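Local coordinates for putative phosphoglycolate phosphatase (Lactobacillus delbrueckii, PDB 2HI0), which is a putative HAD-family hydrolase that probably removes the phosphate from phosphoglycolate, at residues A[48-53]-A[191-196]. Residues are numbered along the deposited sequence; the frame is centred on the assembly and turned at random.
Sequences FGSGVV and SEIDIQ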
ATOM      1  N   PHE A  48       5.279   0.144   6.977  1.00 12.70           N
ATOM      2  CA  PHE A  48       4.906   0.466   5.590  1.00 14.13           C
ATOM      3  C   PHE A  48       3.473   1.066   5.497  1.00 16.72           C
ATOM      4  O   PHE A  48       2.737   1.033   6.483  1.00 17.37           O
ATOM      5  CB  PHE A  48       5.144  -0.786   4.735  1.00 12.89           C
ATOM      6  CG  PHE A  48       6.603  -1.042   4.488  1.00 11.63           C
ATOM      7  CD1 PHE A  48       7.245  -0.422   3.426  1.00 11.50           C
ATOM      8  CD2 PHE A  48       7.369  -1.826   5.327  1.00 13.21           C
ATOM      9  CE1 PHE A  48       8.573  -0.608   3.212  1.00 16.32           C
ATOM     10  CE2 PHE A  48       8.718  -1.998   5.100  1.00 15.58           C
ATOM     11  CZ  PHE A  48       9.306  -1.387   4.052  1.00 14.58           C
ATOM     12  N   GLY A  49       3.132   1.674   4.348  1.00 15.06           N
ATOM     13  CA  GLY A  49       1.843   2.339   4.100  1.00 15.50           C
ATOM     14  C   GLY A  49       2.010   3.749   3.534  1.00 13.58           C
ATOM     15  O   GLY A  49       1.206   4.243   2.718  1.00 15.15           O
ATOM     16  N   SER A  50       3.075   4.382   3.958  1.00 11.84           N
ATOM     17  CA  SER A  50       3.328   5.779   3.627  1.00 13.50           C
ATOM     18  C   SER A  50       4.585   5.985   2.795  1.00 13.15           C
ATOM     19  O   SER A  50       5.156   7.075   2.800  1.00 13.30           O
ATOM     20  CB  SER A  50       3.397   6.621   4.908  1.00 13.78           C
ATOM     21  OG  SER A  50       2.132   6.692   5.551  1.00 12.05           O
ATOM     22  N   GLY A  51       4.996   4.914   2.132  1.00 12.27           N
ATOM     23  CA  GLY A  51       6.206   4.945   1.299  1.00 11.01           C
ATOM     24  C   GLY A  51       7.456   4.541   2.037  1.00 11.42           C
ATOM     25  O   GLY A  51       7.500   4.487   3.288  1.00 12.98           O
ATOM     26  N   VAL A  52       8.495   4.323   1.255  1.00 12.34           N
ATOM     27  CA  VAL A  52       9.713   3.770   1.812  1.00 11.85           C
ATOM     28  C   VAL A  52      10.496   4.713   2.712  1.00 12.87           C
ATOM     29  O   VAL A  52      11.128   4.273   3.629  1.00 14.09           O
ATOM     30  CB  VAL A  52      10.673   3.211   0.716  1.00 13.39           C
ATOM     31  CG1 VAL A  52      10.023   2.017   0.035  1.00 14.80           C
ATOM     32  CG2 VAL A  52      11.115   4.276  -0.253  1.00 12.55           C
ATOM     33  N   VAL A  53      10.436   6.000   2.454  1.00 10.38           N
ATOM     34  CA  VAL A  53      11.129   6.994   3.332  1.00  9.55           C
ATOM     35  C   VAL A  53      10.505   6.975   4.728  1.00 10.67           C
ATOM     36  O   VAL A  53      11.213   6.870   5.729  1.00 11.52           O
ATOM     37  CB  VAL A  53      11.108   8.431   2.709  1.00 11.25           C
ATOM     38  CG1 VAL A  53      11.620   9.475   3.694  1.00 13.77           C
ATOM     39  CG2 VAL A  53      11.897   8.478   1.385  1.00 11.73           C
ATOM     40  N   SER A 191      -5.291   0.397   4.850  1.00 14.37           N
ATOM     41  CA  SER A 191      -4.741   1.331   5.819  1.00 13.39           C
ATOM     42  C   SER A 191      -5.461   2.673   5.861  1.00 11.58           C
ATOM     43  O   SER A 191      -6.322   3.009   5.017  1.00 11.93           O
ATOM     44  CB  SER A 191      -3.258   1.546   5.532  1.00 15.48           C
ATOM     45  OG  SER A 191      -3.071   2.538   4.529  1.00 17.43           O
ATOM     46  N   GLU A 192      -5.059   3.470   6.855  1.00 10.41           N
ATOM     47  CA  GLU A 192      -5.523   4.871   6.985  1.00 11.54           C
ATOM     48  C   GLU A 192      -5.110   5.746   5.805  1.00 11.78           C
ATOM     49  O   GLU A 192      -5.799   6.702   5.468  1.00 10.70           O
ATOM     50  CB  GLU A 192      -5.037   5.483   8.312  1.00 11.46           C
ATOM     51  CG  GLU A 192      -3.566   5.893   8.394  1.00 10.59           C
ATOM     52  CD  GLU A 192      -2.503   4.789   8.572  1.00 16.05           C
ATOM     53  OE1 GLU A 192      -2.801   3.592   8.362  1.00 12.08           O
ATOM     54  OE2 GLU A 192      -1.347   5.175   8.932  1.00 13.30           O
ATOM     55  N   ILE A 193      -3.969   5.432   5.184  1.00 10.72           N
ATOM     56  CA  ILE A 193      -3.491   6.188   4.010  1.00 10.17           C
ATOM     57  C   ILE A 193      -4.474   5.994   2.854  1.00 10.31           C
ATOM     58  O   ILE A 193      -4.703   6.940   2.088  1.00 10.58           O
ATOM     59  CB  ILE A 193      -2.055   5.776   3.609  1.00 12.03           C
ATOM     60  CG1 ILE A 193      -1.106   5.993   4.785  1.00 12.62           C
ATOM     61  CG2 ILE A 193      -1.582   6.460   2.284  1.00 10.44           C
ATOM     62  CD1 ILE A 193      -1.160   7.384   5.311  1.00 12.87           C
ATOM     63  N   ASP A 194      -5.044   4.782   2.723  1.00 10.84           N
ATOM     64  CA  ASP A 194      -6.053   4.489   1.704  1.00 10.14           C
ATOM     65  C   ASP A 194      -7.380   5.233   1.957  1.00  9.15           C
ATOM     66  O   ASP A 194      -7.948   5.831   1.047  1.00 10.62           O
ATOM     67  CB  ASP A 194      -6.234   2.975   1.581  1.00 13.85           C
ATOM     68  CG  ASP A 194      -4.913   2.276   1.296  1.00 16.85           C
ATOM     69  OD1 ASP A 194      -4.135   2.817   0.475  1.00 18.30           O
ATOM     70  OD2 ASP A 194      -4.596   1.314   1.996  1.00 15.08           O
ATOM     71  N   ILE A 195      -7.807   5.223   3.218  1.00  8.77           N
ATOM     72  CA  ILE A 195      -8.945   6.038   3.644  1.00  8.81           C
ATOM     73  C   ILE A 195      -8.761   7.508   3.218  1.00  6.56           C
ATOM     74  O   ILE A 195      -9.649   8.123   2.623  1.00  9.47           O
ATOM     75  CB  ILE A 195      -9.196   5.908   5.168  1.00  9.99           C
ATOM     76  CG1 ILE A 195      -9.560   4.459   5.536  1.00 11.89           C
ATOM     77  CG2 ILE A 195     -10.332   6.841   5.624  1.00  9.77           C
ATOM     78  CD1 ILE A 195      -9.538   4.107   6.975  1.00 11.51           C
ATOM     79  N   GLN A 196      -7.590   8.066   3.538  1.00  8.72           N
ATOM     80  CA  GLN A 196      -7.306   9.451   3.208  1.00  9.30           C
ATOM     81  C   GLN A 196      -7.177   9.731   1.693  1.00  9.79           C
ATOM     82  O   GLN A 196      -7.643  10.756   1.171  1.00  9.36           O
ATOM     83  CB  GLN A 196      -6.035   9.861   3.913  1.00 10.89           C
ATOM     84  CG  GLN A 196      -6.163   9.854   5.428  1.00 10.17           C
ATOM     85  CD  GLN A 196      -4.814  10.055   6.091  1.00 15.59           C
ATOM     86  OE1 GLN A 196      -3.955  10.803   5.570  1.00 16.06           O
ATOM     87  NE2 GLN A 196      -4.612   9.410   7.246  1.00 12.86           N
TER
HETATM   88  O   HOH W   1      -0.816   3.167   1.274  1.00 33.42           O
HETATM   89  O   HOH W   2       1.295   4.570   7.176  1.00 11.42           O
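The nearest approaches of Ile-193 across this contact are to two oxygens, the carbonyl O of Gly-49 and the hydroxyl of Ser-50. Gly-49 O lies 3.6 Å from both CG1 and CG2 of Ile-193, reaching into the fork of the two branches, while Ser-50 OG lies alongside the longer branch, 3.4 Å from both CG1 and CD1 of Ile-193. With CG1 turned beside the backbone N (chi1 -58°), that branch is the one that faces Ser-50. Of two bridging waters, one donates to Gly-49 O at 2.7 Å and, weakly, to Asp-194 OD1; the other joins Ser-50 OG to Glu-192 OE2, which accepts from it at 3.2 Å. The contact links the loop leading into helix 52-63, in the helical cap, to the start of helix 192-200 in the Rossmann-like core of this HAD fold, near the sodium ion held by Asp-10, Asp-12 and Asp-190. An alanine in place of Ile-193 would probably leave Ser-50 OG without its apolar neighbour and Gly-49 O with much less of one. At the start of the same helix, Ser-191 and Asp-194 form a capping box, in which Ser-191 N donates to Asp-194 OD2 at 3.1 Å; Ser-191 OG also takes a weak capping bond from Ile-193 N.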